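Esterase E25 (Uncultured bacterium, PDB 4Q05) probably hydrolyses carboxylic ester bonds as a dimeric esterase of the bacterial hormone-sensitive lipase family, in the subfamily named for its GTSAG motif. Local coordinates at residues S51-N56 / D338-E343; D244-N249 / D302-A307; G251-L256 / G329-D334. All blocks are in the same frame, centred on the assembly; numbering follows the deposited sequence.

Contact 1 (S51-N56 / D338-E343); sequences SDVLYN and DLTAPE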
ATOM      1  N   SER A  51      16.142  -1.906   0.206  1.00 27.01           N
ATOM      2  CA  SER A  51      17.483  -1.354   0.383  1.00 32.63           C
ATOM      3  C   SER A  51      18.450  -2.461   0.782  1.00 27.53           C
ATOM      4  O   SER A  51      18.042  -3.499   1.304  1.00 28.50           O
ATOM      5  CB  SER A  51      17.482  -0.300   1.489  1.00 26.79           C
ATOM      6  OG  SER A  51      17.236  -0.918   2.749  1.00 28.12           O
ATOM      7  N   ASP A  52      19.738  -2.240   0.559  1.00 30.47           N
ATOM      8  CA  ASP A  52      20.738  -3.181   1.051  1.00 29.51           C
ATOM      9  C   ASP A  52      20.605  -3.402   2.550  1.00 28.04           C
ATOM     10  O   ASP A  52      20.674  -4.527   3.021  1.00 32.44           O
ATOM     11  CB  ASP A  52      22.147  -2.709   0.696  1.00 37.37           C
ATOM     12  CG  ASP A  52      22.392  -2.722  -0.797  1.00 44.96           C
ATOM     13  OD1 ASP A  52      21.592  -3.368  -1.516  1.00 44.81           O
ATOM     14  OD2 ASP A  52      23.368  -2.091  -1.255  1.00 53.71           O
ATOM     15  N   VAL A  53      20.397  -2.327   3.300  1.00 29.33           N
ATOM     16  CA  VAL A  53      20.248  -2.444   4.749  1.00 26.47           C
ATOM     17  C   VAL A  53      19.102  -3.398   5.113  1.00 33.13           C
ATOM     18  O   VAL A  53      19.262  -4.289   5.947  1.00 26.42           O
ATOM     19  CB  VAL A  53      20.006  -1.061   5.406  1.00 28.76           C
ATOM     20  CG1 VAL A  53      19.764  -1.205   6.903  1.00 28.56           C
ATOM     21  CG2 VAL A  53      21.182  -0.124   5.139  1.00 29.98           C
ATOM     22  N   LEU A  54      17.938  -3.209   4.498  1.00 28.20           N
ATOM     23  CA  LEU A  54      16.778  -4.038   4.842  1.00 24.48           C
ATOM     24  C   LEU A  54      16.964  -5.456   4.307  1.00 24.09           C
ATOM     25  O   LEU A  54      16.667  -6.450   4.990  1.00 27.09           O
ATOM     26  CB  LEU A  54      15.487  -3.422   4.295  1.00 23.85           C
ATOM     27  CG  LEU A  54      14.231  -4.223   4.614  1.00 27.36           C
ATOM     28  CD1 LEU A  54      14.098  -4.380   6.120  1.00 28.38           C
ATOM     29  CD2 LEU A  54      12.984  -3.549   4.020  1.00 25.93           C
ATOM     30  N   TYR A  55      17.476  -5.550   3.086  1.00 29.79           N
ATOM     31  CA  TYR A  55      17.804  -6.845   2.512  1.00 28.59           C
ATOM     32  C   TYR A  55      18.712  -7.645   3.456  1.00 36.68           C
ATOM     33  O   TYR A  55      18.496  -8.840   3.697  1.00 32.62           O
ATOM     34  CB  TYR A  55      18.490  -6.662   1.173  1.00 32.74           C
ATOM     35  CG  TYR A  55      18.841  -7.969   0.496  1.00 39.36           C
ATOM     36  CD1 TYR A  55      20.043  -8.614   0.772  1.00 40.75           C
ATOM     37  CD2 TYR A  55      17.975  -8.557  -0.420  1.00 34.24           C
ATOM     38  CE1 TYR A  55      20.377  -9.812   0.152  1.00 43.81           C
ATOM     39  CE2 TYR A  55      18.303  -9.758  -1.051  1.00 38.19           C
ATOM     40  CZ  TYR A  55      19.506 -10.379  -0.754  1.00 45.15           C
ATOM     41  OH  TYR A  55      19.843 -11.565  -1.363  1.00 42.19           O
ATOM     42  N   ASN A  56      19.728  -6.991   4.002  1.00 33.80           N
ATOM     43  CA  ASN A  56      20.644  -7.697   4.903  1.00 33.53           C
ATOM     44  C   ASN A  56      19.974  -8.090   6.220  1.00 34.28           C
ATOM     45  O   ASN A  56      20.163  -9.199   6.716  1.00 36.70           O
ATOM     46  CB  ASN A  56      21.923  -6.883   5.127  1.00 37.50           C
ATOM     47  CG  ASN A  56      22.806  -6.852   3.887  1.00 49.91           C
ATOM     48  OD1 ASN A  56      22.805  -7.796   3.094  1.00 50.30           O
ATOM     49  ND2 ASN A  56      23.553  -5.760   3.705  1.00 48.07           N
ATOM     50  N   ASP A 338      15.689   0.118  12.335  1.00 35.43           N
ATOM     51  CA  ASP A 338      17.062   0.471  11.989  1.00 31.09           C
ATOM     52  C   ASP A 338      17.098   1.840  11.341  1.00 29.19           C
ATOM     53  O   ASP A 338      16.608   2.019  10.222  1.00 30.30           O
ATOM     54  CB  ASP A 338      17.659  -0.579  11.056  1.00 35.74           C
ATOM     55  CG  ASP A 338      19.144  -0.355  10.794  1.00 33.66           C
ATOM     56  OD1 ASP A 338      19.585   0.813  10.666  1.00 32.25           O
ATOM     57  OD2 ASP A 338      19.863  -1.364  10.715  1.00 32.78           O
ATOM     58  N   LEU A 339      17.685   2.803  12.038  1.00 26.07           N
ATOM     59  CA  LEU A 339      17.648   4.184  11.587  1.00 25.53           C
ATOM     60  C   LEU A 339      18.467   4.392  10.314  1.00 27.79           C
ATOM     61  O   LEU A 339      18.341   5.425   9.655  1.00 30.32           O
ATOM     62  CB  LEU A 339      18.148   5.129  12.683  1.00 36.14           C
ATOM     63  CG  LEU A 339      17.377   5.227  14.013  1.00 44.33           C
ATOM     64  CD1 LEU A 339      16.562   6.506  14.078  1.00 39.47           C
ATOM     65  CD2 LEU A 339      16.499   4.006  14.284  1.00 42.33           C
ATOM     66  N   THR A 340      19.316   3.428   9.970  1.00 27.23           N
ATOM     67  CA  THR A 340      20.107   3.556   8.739  1.00 33.22           C
ATOM     68  C   THR A 340      19.392   3.031   7.487  1.00 29.91           C
ATOM     69  O   THR A 340      19.893   3.192   6.383  1.00 29.98           O
ATOM     70  CB  THR A 340      21.445   2.815   8.826  1.00 30.87           C
ATOM     71  OG1 THR A 340      21.203   1.402   8.808  1.00 26.96           O
ATOM     72  CG2 THR A 340      22.231   3.209  10.104  1.00 34.21           C
ATOM     73  N   ALA A 341      18.252   2.368   7.643  1.00 31.25           N
ATOM     74  CA  ALA A 341      17.553   1.847   6.473  1.00 25.49           C
ATOM     75  C   ALA A 341      17.076   3.006   5.602  1.00 23.73           C
ATOM     76  O   ALA A 341      16.446   3.941   6.096  1.00 23.98           O
ATOM     77  CB  ALA A 341      16.378   0.974   6.887  1.00 25.94           C
ATOM     78  N   PRO A 342      17.396   2.970   4.307  1.00 24.93           N
ATOM     79  CA  PRO A 342      16.791   4.014   3.470  1.00 24.88           C
ATOM     80  C   PRO A 342      15.273   4.088   3.624  1.00 24.95           C
ATOM     81  O   PRO A 342      14.740   5.180   3.527  1.00 26.33           O
ATOM     82  CB  PRO A 342      17.197   3.599   2.053  1.00 23.44           C
ATOM     83  CG  PRO A 342      18.593   2.994   2.270  1.00 26.80           C
ATOM     84  CD  PRO A 342      18.490   2.257   3.612  1.00 25.04           C
ATOM     85  N   GLU A 343      14.600   2.963   3.860  1.00 21.88           N
ATOM     86  CA  GLU A 343      13.142   2.962   4.014  1.00 29.75           C
ATOM     87  C   GLU A 343      12.725   3.846   5.179  1.00 27.16           C
ATOM     88  O   GLU A 343      11.791   4.631   5.091  1.00 23.72           O
ATOM     89  CB  GLU A 343      12.625   1.537   4.266  1.00 26.21           C
ATOM     90  CG  GLU A 343      12.663   0.632   3.035  1.00 21.50           C
ATOM     91  CD  GLU A 343      14.021  -0.029   2.811  1.00 31.06           C
ATOM     92  OE1 GLU A 343      14.980   0.268   3.559  1.00 28.98           O
ATOM     93  OE2 GLU A 343      14.130  -0.860   1.880  1.00 26.16           O
TER
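Ser51 holds the carboxylate of Glu343 with both its hydroxyl and its backbone nitrogen. Ser51 OG donates to Glu343 OE1 over 2.7 Å, meeting the syn lone pair on the side of the other oxygen. Ser51 N sends a nearly straight bond of 2.8 Å to Glu343 OE2, also from the syn side and 17° out of the carboxylate plane. With one donor on each oxygen, the carboxylate cannot turn without breaking a bond. Glu343 reaches this position because its chain is bent about CB-CG (chi2 84°), which folds the acid back beside Ser51. The hydroxyl also works within its own segment: Leu54 N donates to Ser51 OG (3.0 Å), the N-cap bond of helix 52-59. Lying at this N-terminal end, the acid probably gains from the helix dipole.

Beside this polar pair, Pro342 CD lies 3.5 Å from Ser51 CB. Val53 turns both methyls to the 338-343 segment: CG1 comes 3.5 Å from Thr340 OG1, and CG2 rests 3.9 Å from Pro342 CD. Thr340 is positioned in turn by Asp338, whose OD1 accepts from Thr340 N (2.7 Å) in an Asx turn and also from the threonine hydroxyl. The contact thus joins the first turn of helix 52-59 to the start of helix 342-358; Leu54 also packs on Ile330, and Leu339 points away from this interface onto helix 151-160.

Contact 2 (D244-N249 / D302-A307); sequences DSYYIN and DLLLSA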
ATOM      1  N   ASP A 244      -6.666 -10.039   5.034  1.00 21.50           N
ATOM      2  CA  ASP A 244      -5.842 -10.929   4.225  1.00 24.02           C
ATOM      3  C   ASP A 244      -4.468 -11.179   4.849  1.00 23.70           C
ATOM      4  O   ASP A 244      -4.001 -12.315   4.910  1.00 24.76           O
ATOM      5  CB  ASP A 244      -5.647 -10.334   2.826  1.00 20.44           C
ATOM      6  CG  ASP A 244      -6.732 -10.758   1.844  1.00 26.62           C
ATOM      7  OD1 ASP A 244      -7.664 -11.482   2.242  1.00 26.49           O
ATOM      8  OD2 ASP A 244      -6.644 -10.361   0.662  1.00 25.96           O
ATOM      9  N   SER A 245      -3.815 -10.112   5.295  1.00 21.39           N
ATOM     10  CA  SER A 245      -2.434 -10.237   5.743  1.00 23.01           C
ATOM     11  C   SER A 245      -2.292 -11.147   6.963  1.00 22.29           C
ATOM     12  O   SER A 245      -1.254 -11.777   7.149  1.00 23.20           O
ATOM     13  CB  SER A 245      -1.798  -8.860   5.998  1.00 21.30           C
ATOM     14  OG  SER A 245      -2.512  -8.104   6.979  1.00 22.42           O
ATOM     15  N   TYR A 246      -3.318 -11.206   7.803  1.00 22.42           N
ATOM     16  CA  TYR A 246      -3.302 -12.172   8.910  1.00 25.70           C
ATOM     17  C   TYR A 246      -3.081 -13.587   8.381  1.00 26.78           C
ATOM     18  O   TYR A 246      -2.482 -14.424   9.043  1.00 24.36           O
ATOM     19  CB  TYR A 246      -4.624 -12.137   9.676  1.00 23.58           C
ATOM     20  CG  TYR A 246      -4.759 -11.024  10.684  1.00 24.92           C
ATOM     21  CD1 TYR A 246      -3.721 -10.713  11.553  1.00 24.61           C
ATOM     22  CD2 TYR A 246      -5.937 -10.299  10.785  1.00 24.10           C
ATOM     23  CE1 TYR A 246      -3.857  -9.706  12.509  1.00 26.42           C
ATOM     24  CE2 TYR A 246      -6.084  -9.289  11.732  1.00 25.58           C
ATOM     25  CZ  TYR A 246      -5.035  -9.005  12.589  1.00 26.21           C
ATOM     26  OH  TYR A 246      -5.167  -8.011  13.516  1.00 26.99           O
ATOM     27  N   TYR A 247      -3.588 -13.856   7.183  1.00 25.27           N
ATOM     28  CA  TYR A 247      -3.522 -15.203   6.620  1.00 24.65           C
ATOM     29  C   TYR A 247      -2.360 -15.330   5.651  1.00 28.07           C
ATOM     30  O   TYR A 247      -1.547 -16.249   5.750  1.00 25.70           O
ATOM     31  CB  TYR A 247      -4.861 -15.563   5.966  1.00 24.26           C
ATOM     32  CG  TYR A 247      -6.004 -15.501   6.963  1.00 27.46           C
ATOM     33  CD1 TYR A 247      -6.358 -16.613   7.725  1.00 33.00           C
ATOM     34  CD2 TYR A 247      -6.712 -14.325   7.162  1.00 27.75           C
ATOM     35  CE1 TYR A 247      -7.403 -16.550   8.657  1.00 28.35           C
ATOM     36  CE2 TYR A 247      -7.739 -14.253   8.084  1.00 26.10           C
ATOM     37  CZ  TYR A 247      -8.084 -15.361   8.827  1.00 28.80           C
ATOM     38  OH  TYR A 247      -9.120 -15.254   9.746  1.00 28.45           O
ATOM     39  N   ILE A 248      -2.264 -14.372   4.735  1.00 24.68           N
ATOM     40  CA  ILE A 248      -1.207 -14.375   3.746  1.00 25.31           C
ATOM     41  C   ILE A 248       0.171 -14.230   4.381  1.00 25.42           C
ATOM     42  O   ILE A 248       1.134 -14.885   3.962  1.00 25.56           O
ATOM     43  CB  ILE A 248      -1.408 -13.233   2.739  1.00 25.12           C
ATOM     44  CG1 ILE A 248      -2.742 -13.406   1.991  1.00 25.08           C
ATOM     45  CG2 ILE A 248      -0.221 -13.165   1.771  1.00 24.82           C
ATOM     46  CD1 ILE A 248      -3.012 -12.323   0.932  1.00 23.10           C
ATOM     47  N   ASN A 249       0.285 -13.351   5.373  1.00 22.89           N
ATOM     48  CA  ASN A 249       1.595 -13.090   5.966  1.00 23.23           C
ATOM     49  C   ASN A 249       1.838 -13.901   7.245  1.00 25.88           C
ATOM     50  O   ASN A 249       2.801 -13.669   7.968  1.00 26.41           O
ATOM     51  CB  ASN A 249       1.820 -11.588   6.180  1.00 21.26           C
ATOM     52  CG  ASN A 249       2.101 -10.872   4.885  1.00 26.46           C
ATOM     53  OD1 ASN A 249       2.513 -11.501   3.909  1.00 26.59           O
ATOM     54  ND2 ASN A 249       1.895  -9.554   4.859  1.00 22.59           N
ATOM     55  N   ASP A 302       4.073  -7.256   6.505  1.00 23.04           N
ATOM     56  CA  ASP A 302       3.401  -6.894   7.747  1.00 24.11           C
ATOM     57  C   ASP A 302       2.148  -7.734   7.937  1.00 27.08           C
ATOM     58  O   ASP A 302       1.294  -7.785   7.043  1.00 24.59           O
ATOM     59  CB  ASP A 302       3.009  -5.427   7.669  1.00 19.30           C
ATOM     60  CG  ASP A 302       2.660  -4.819   9.024  1.00 24.15           C
ATOM     61  OD1 ASP A 302       2.395  -5.557  10.005  1.00 22.36           O
ATOM     62  OD2 ASP A 302       2.644  -3.575   9.085  1.00 22.38           O
ATOM     63  N   LEU A 303       2.031  -8.377   9.097  1.00 20.81           N
ATOM     64  CA  LEU A 303       0.816  -9.102   9.454  1.00 23.90           C
ATOM     65  C   LEU A 303      -0.364  -8.139   9.512  1.00 24.10           C
ATOM     66  O   LEU A 303      -1.510  -8.553   9.325  1.00 22.12           O
ATOM     67  CB  LEU A 303       0.966  -9.794  10.815  1.00 22.87           C
ATOM     68  CG  LEU A 303       0.005 -10.951  11.089  1.00 24.92           C
ATOM     69  CD1 LEU A 303       0.448 -12.175  10.293  1.00 23.70           C
ATOM     70  CD2 LEU A 303      -0.079 -11.285  12.597  1.00 27.02           C
ATOM     71  N   LEU A 304      -0.080  -6.861   9.776  1.00 20.33           N
ATOM     72  CA  LEU A 304      -1.128  -5.835   9.844  1.00 22.31           C
ATOM     73  C   LEU A 304      -1.201  -4.972   8.580  1.00 23.63           C
ATOM     74  O   LEU A 304      -1.800  -3.887   8.588  1.00 23.77           O
ATOM     75  CB  LEU A 304      -0.949  -4.924  11.062  1.00 20.11           C
ATOM     76  CG  LEU A 304      -0.909  -5.657  12.412  1.00 24.83           C
ATOM     77  CD1 LEU A 304      -0.880  -4.647  13.555  1.00 22.73           C
ATOM     78  CD2 LEU A 304      -2.120  -6.560  12.539  1.00 26.44           C
ATOM     79  N   LEU A 305      -0.601  -5.449   7.503  1.00 22.04           N
ATOM     80  CA  LEU A 305      -0.743  -4.771   6.214  1.00 22.51           C
ATOM     81  C   LEU A 305      -2.222  -4.482   5.906  1.00 22.16           C
ATOM     82  O   LEU A 305      -2.578  -3.359   5.560  1.00 22.85           O
ATOM     83  CB  LEU A 305      -0.119  -5.615   5.103  1.00 20.16           C
ATOM     84  CG  LEU A 305      -0.422  -5.189   3.668  1.00 22.83           C
ATOM     85  CD1 LEU A 305       0.083  -3.771   3.397  1.00 20.24           C
ATOM     86  CD2 LEU A 305       0.171  -6.192   2.662  1.00 24.20           C
ATOM     87  N   SER A 306      -3.079  -5.498   6.042  1.00 23.23           N
ATOM     88  CA  SER A 306      -4.506  -5.346   5.760  1.00 22.67           C
ATOM     89  C   SER A 306      -5.137  -4.314   6.692  1.00 21.81           C
ATOM     90  O   SER A 306      -5.904  -3.446   6.254  1.00 24.01           O
ATOM     91  CB  SER A 306      -5.242  -6.698   5.887  1.00 21.46           C
ATOM     92  OG  SER A 306      -4.925  -7.557   4.809  1.00 23.79           O
ATOM     93  N   ALA A 307      -4.826  -4.400   7.982  1.00 20.90           N
ATOM     94  CA  ALA A 307      -5.384  -3.441   8.940  1.00 21.42           C
ATOM     95  C   ALA A 307      -5.035  -2.029   8.493  1.00 25.50           C
ATOM     96  O   ALA A 307      -5.839  -1.093   8.617  1.00 23.95           O
ATOM     97  CB  ALA A 307      -4.838  -3.699  10.363  1.00 24.30           C
TER
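Ser245 and Ser306 exchange hydrogen bonds: Ser306 N donates to Ser245 OG and Ser245 N to Ser306 OG, each over 2.8 Å and each close to straight. Ser245 OG also passes its own hydrogen to Leu303 O at 2.6 Å, arriving from above the carbonyl plane. The Ser245 torsion (chi1 59°), with OG between backbone N and carbonyl carbon, lets one oxygen serve both partners.

Asn249 ND2 gives a bond of 2.9 Å to Asp302 O. The acceptor sits in the amide plane, yet the donor stands above the plane of the carbonyl. Leu305 N reaches Asp302 O from the opposite face, closing a type I turn, and Asn249 ND2 is bonded to Thr300 O as well. Asp302, which touches His332, is probably the acid of the catalytic triad; its OD1 takes Leu304 N in an Asx turn, and OD2 is held by Thr298 and Thr234. The apolar flank is the ring of Tyr246, with Leu303 CG 3.8 Å from Tyr246 CD1 and Leu304 CD2 3.6 Å from Tyr246 CE1; the Tyr246 hydroxyl is hydrogen-bonded to Asp238 O.

The buried turn is thus gripped through main-chain groups as much as side chains. Glu328 of the second subunit bonds both Ser306 OG and Asp244 N, so the serine pair runs on into the dimer interface; Asp244 OD2 adds a salt bridge to Arg301 and a hydrogen bond to Thr300 of that subunit.

Contact 3 (G251-L256 / G329-D334); sequences GIDRNL and GIAHGD
Leu256 lays its CD1 methyl over one face of the His332 ring in a CH-pi contact, 3.6 Å from the ring centroid and 16° off its normal. The two segments are loops of the alpha/beta hydrolase fold, and His332, in the loop after the last strand, 322-327, is probably the histidine of the catalytic triad; its ND1 is hydrogen-bonded to Thr234. His332 CG lies anti to the backbone N (chi1 178°), which swings the ring under the Leu256 methyl.

Asp253 crosses obliquely to the histidine, and its carboxylate is shared between the loops. OD2 accepts His332 N at 2.9 Å from above the carboxylate plane, and is also bonded to Leu303 N. OD1 turns inward to its own segment, where Asn255 N and Leu256 N both donate to it, the former bond defining an Asx turn. Ala331 CB fills in against Asp253 CG, 3.7 Å away.

At the other end, Arg254 and Asp334 approach from opposite directions in a salt bridge. The extended arginine offers its side: NE bonds to Asp334 OD2 at 3.0 Å and NH2 to Asp334 OD1 at 2.9 Å, with the guanidinium and carboxylate planes 51° apart. Trp37 of the second subunit packs on the arginine. Asp334 also braces its own type II turn, for Ala331 N donates to Asp334 OD2 over 3.0 Å, from the face of the carboxylate opposite Arg254 NE.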
ATOM      1  N   GLY A 251       3.460 -16.382   9.308  1.00 29.79           N
ATOM      2  CA  GLY A 251       4.778 -16.971   9.148  1.00 23.72           C
ATOM      3  C   GLY A 251       5.728 -16.117   8.317  1.00 30.67           C
ATOM      4  O   GLY A 251       6.887 -16.483   8.121  1.00 31.08           O
ATOM      5  N   ILE A 252       5.246 -14.977   7.824  1.00 25.54           N
ATOM      6  CA  ILE A 252       6.061 -14.101   6.982  1.00 20.20           C
ATOM      7  C   ILE A 252       6.437 -12.797   7.687  1.00 22.87           C
ATOM      8  O   ILE A 252       7.435 -12.163   7.359  1.00 24.11           O
ATOM      9  CB  ILE A 252       5.360 -13.831   5.622  1.00 24.84           C
ATOM     10  CG1 ILE A 252       5.363 -15.117   4.791  1.00 28.55           C
ATOM     11  CG2 ILE A 252       6.047 -12.696   4.858  1.00 20.43           C
ATOM     12  CD1 ILE A 252       4.512 -15.065   3.539  1.00 21.47           C
ATOM     13  N   ASP A 253       5.640 -12.409   8.679  1.00 21.73           N
ATOM     14  CA  ASP A 253       5.972 -11.249   9.482  1.00 23.01           C
ATOM     15  C   ASP A 253       6.923 -11.729  10.587  1.00 22.69           C
ATOM     16  O   ASP A 253       6.516 -12.457  11.477  1.00 27.26           O
ATOM     17  CB  ASP A 253       4.692 -10.653  10.077  1.00 22.77           C
ATOM     18  CG  ASP A 253       4.949  -9.401  10.887  1.00 26.60           C
ATOM     19  OD1 ASP A 253       5.787  -9.440  11.823  1.00 24.03           O
ATOM     20  OD2 ASP A 253       4.314  -8.375  10.575  1.00 24.02           O
ATOM     21  N   ARG A 254       8.181 -11.319  10.526  1.00 26.33           N
ATOM     22  CA  ARG A 254       9.198 -11.859  11.434  1.00 25.48           C
ATOM     23  C   ARG A 254       8.989 -11.406  12.873  1.00 30.58           C
ATOM     24  O   ARG A 254       9.598 -11.951  13.794  1.00 30.43           O
ATOM     25  CB  ARG A 254      10.595 -11.455  10.975  1.00 24.68           C
ATOM     26  CG  ARG A 254      10.878  -9.975  11.170  1.00 28.82           C
ATOM     27  CD  ARG A 254      12.034  -9.481  10.322  1.00 27.45           C
ATOM     28  NE  ARG A 254      12.323  -8.106  10.700  1.00 31.62           N
ATOM     29  CZ  ARG A 254      13.441  -7.701  11.291  1.00 33.19           C
ATOM     30  NH1 ARG A 254      14.418  -8.567  11.528  1.00 33.32           N
ATOM     31  NH2 ARG A 254      13.581  -6.423  11.626  1.00 29.19           N
ATOM     32  N   ASN A 255       8.129 -10.409  13.067  1.00 24.73           N
ATOM     33  CA  ASN A 255       7.920  -9.857  14.390  1.00 26.76           C
ATOM     34  C   ASN A 255       6.675 -10.379  15.091  1.00 30.76           C
ATOM     35  O   ASN A 255       6.771 -10.910  16.195  1.00 31.74           O
ATOM     36  CB  ASN A 255       7.948  -8.329  14.351  1.00 30.24           C
ATOM     37  CG  ASN A 255       9.213  -7.801  13.700  1.00 34.91           C
ATOM     38  OD1 ASN A 255       9.171  -6.947  12.810  1.00 33.64           O
ATOM     39  ND2 ASN A 255      10.349  -8.337  14.118  1.00 27.12           N
ATOM     40  N   LEU A 256       5.512 -10.227  14.463  1.00 25.86           N
ATOM     41  CA  LEU A 256       4.282 -10.773  15.015  1.00 29.72           C
ATOM     42  C   LEU A 256       4.157 -12.268  14.713  1.00 29.96           C
ATOM     43  O   LEU A 256       3.580 -13.029  15.505  1.00 29.85           O
ATOM     44  CB  LEU A 256       3.066 -10.022  14.474  1.00 29.25           C
ATOM     45  CG  LEU A 256       2.938  -8.557  14.894  1.00 32.02           C
ATOM     46  CD1 LEU A 256       1.690  -7.916  14.280  1.00 27.05           C
ATOM     47  CD2 LEU A 256       2.903  -8.467  16.417  1.00 28.44           C
ATOM     48  N   GLY A 329       9.409  -5.545   1.675  1.00 23.44           N
ATOM     49  CA  GLY A 329      10.208  -6.269   2.652  1.00 22.42           C
ATOM     50  C   GLY A 329       9.862  -5.993   4.108  1.00 25.89           C
ATOM     51  O   GLY A 329      10.217  -6.762   5.005  1.00 23.38           O
ATOM     52  N   ILE A 330       9.138  -4.908   4.355  1.00 24.10           N
ATOM     53  CA  ILE A 330       8.906  -4.483   5.730  1.00 23.30           C
ATOM     54  C   ILE A 330       7.762  -5.211   6.429  1.00 25.98           C
ATOM     55  O   ILE A 330       6.638  -5.295   5.899  1.00 23.47           O
ATOM     56  CB  ILE A 330       8.743  -2.956   5.810  1.00 24.27           C
ATOM     57  CG1 ILE A 330      10.136  -2.312   5.882  1.00 25.79           C
ATOM     58  CG2 ILE A 330       7.867  -2.544   6.997  1.00 23.58           C
ATOM     59  CD1 ILE A 330      10.133  -0.859   6.343  1.00 30.50           C
ATOM     60  N   ALA A 331       8.066  -5.747   7.613  1.00 21.93           N
ATOM     61  CA  ALA A 331       7.071  -6.392   8.458  1.00 23.80           C
ATOM     62  C   ALA A 331       6.627  -5.424   9.545  1.00 21.36           C
ATOM     63  O   ALA A 331       7.097  -4.294   9.601  1.00 24.87           O
ATOM     64  CB  ALA A 331       7.643  -7.660   9.087  1.00 22.90           C
ATOM     65  N   HIS A 332       5.736  -5.887  10.422  1.00 24.38           N
ATOM     66  CA  HIS A 332       5.172  -5.067  11.494  1.00 22.35           C
ATOM     67  C   HIS A 332       6.235  -4.294  12.266  1.00 24.77           C
ATOM     68  O   HIS A 332       7.031  -4.895  12.965  1.00 25.89           O
ATOM     69  CB  HIS A 332       4.436  -5.976  12.469  1.00 25.04           C
ATOM     70  CG  HIS A 332       3.846  -5.268  13.644  1.00 25.77           C
ATOM     71  ND1 HIS A 332       2.709  -4.489  13.554  1.00 22.94           N
ATOM     72  CD2 HIS A 332       4.214  -5.252  14.948  1.00 29.09           C
ATOM     73  CE1 HIS A 332       2.406  -4.025  14.754  1.00 28.58           C
ATOM     74  NE2 HIS A 332       3.304  -4.470  15.615  1.00 30.73           N
ATOM     75  N   GLY A 333       6.231  -2.971  12.145  1.00 24.20           N
ATOM     76  CA  GLY A 333       7.153  -2.129  12.890  1.00 23.88           C
ATOM     77  C   GLY A 333       8.563  -2.002  12.335  1.00 28.11           C
ATOM     78  O   GLY A 333       9.369  -1.281  12.911  1.00 26.48           O
ATOM     79  N   ASP A 334       8.865  -2.675  11.221  1.00 24.70           N
ATOM     80  CA  ASP A 334      10.228  -2.702  10.698  1.00 25.01           C
ATOM     81  C   ASP A 334      10.689  -1.358  10.160  1.00 29.19           C
ATOM     82  O   ASP A 334      11.863  -1.199   9.828  1.00 32.87           O
ATOM     83  CB  ASP A 334      10.380  -3.752   9.591  1.00 24.77           C
ATOM     84  CG  ASP A 334      10.628  -5.136  10.129  1.00 30.52           C
ATOM     85  OD1 ASP A 334      10.962  -5.251  11.328  1.00 29.19           O
ATOM     86  OD2 ASP A 334      10.497  -6.108   9.344  1.00 28.93           O
TER

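From the N terminus, residues 51-56 start the widest loop, which contact 1 closes only at 338-343, 282 residues later, joining helix 52-59 to the start of the C-terminal helix 342-358. Contacts 2 and 3 are both nested inside it. Residues 244-249 and then 251-256 follow strand 229-235; the first pairs with 302-307, beyond strand 294-299, and the second with 329-334, beyond strand 322-327, so the two loops cross. They touch where Leu304 CD1 lies 3.6 Å from His332 CE1, and both reach the second subunit. Contact 3 also meets contact 1, where Glu343 CB packs on Ile330 CD1, whereas contacts 1 and 2 do not touch.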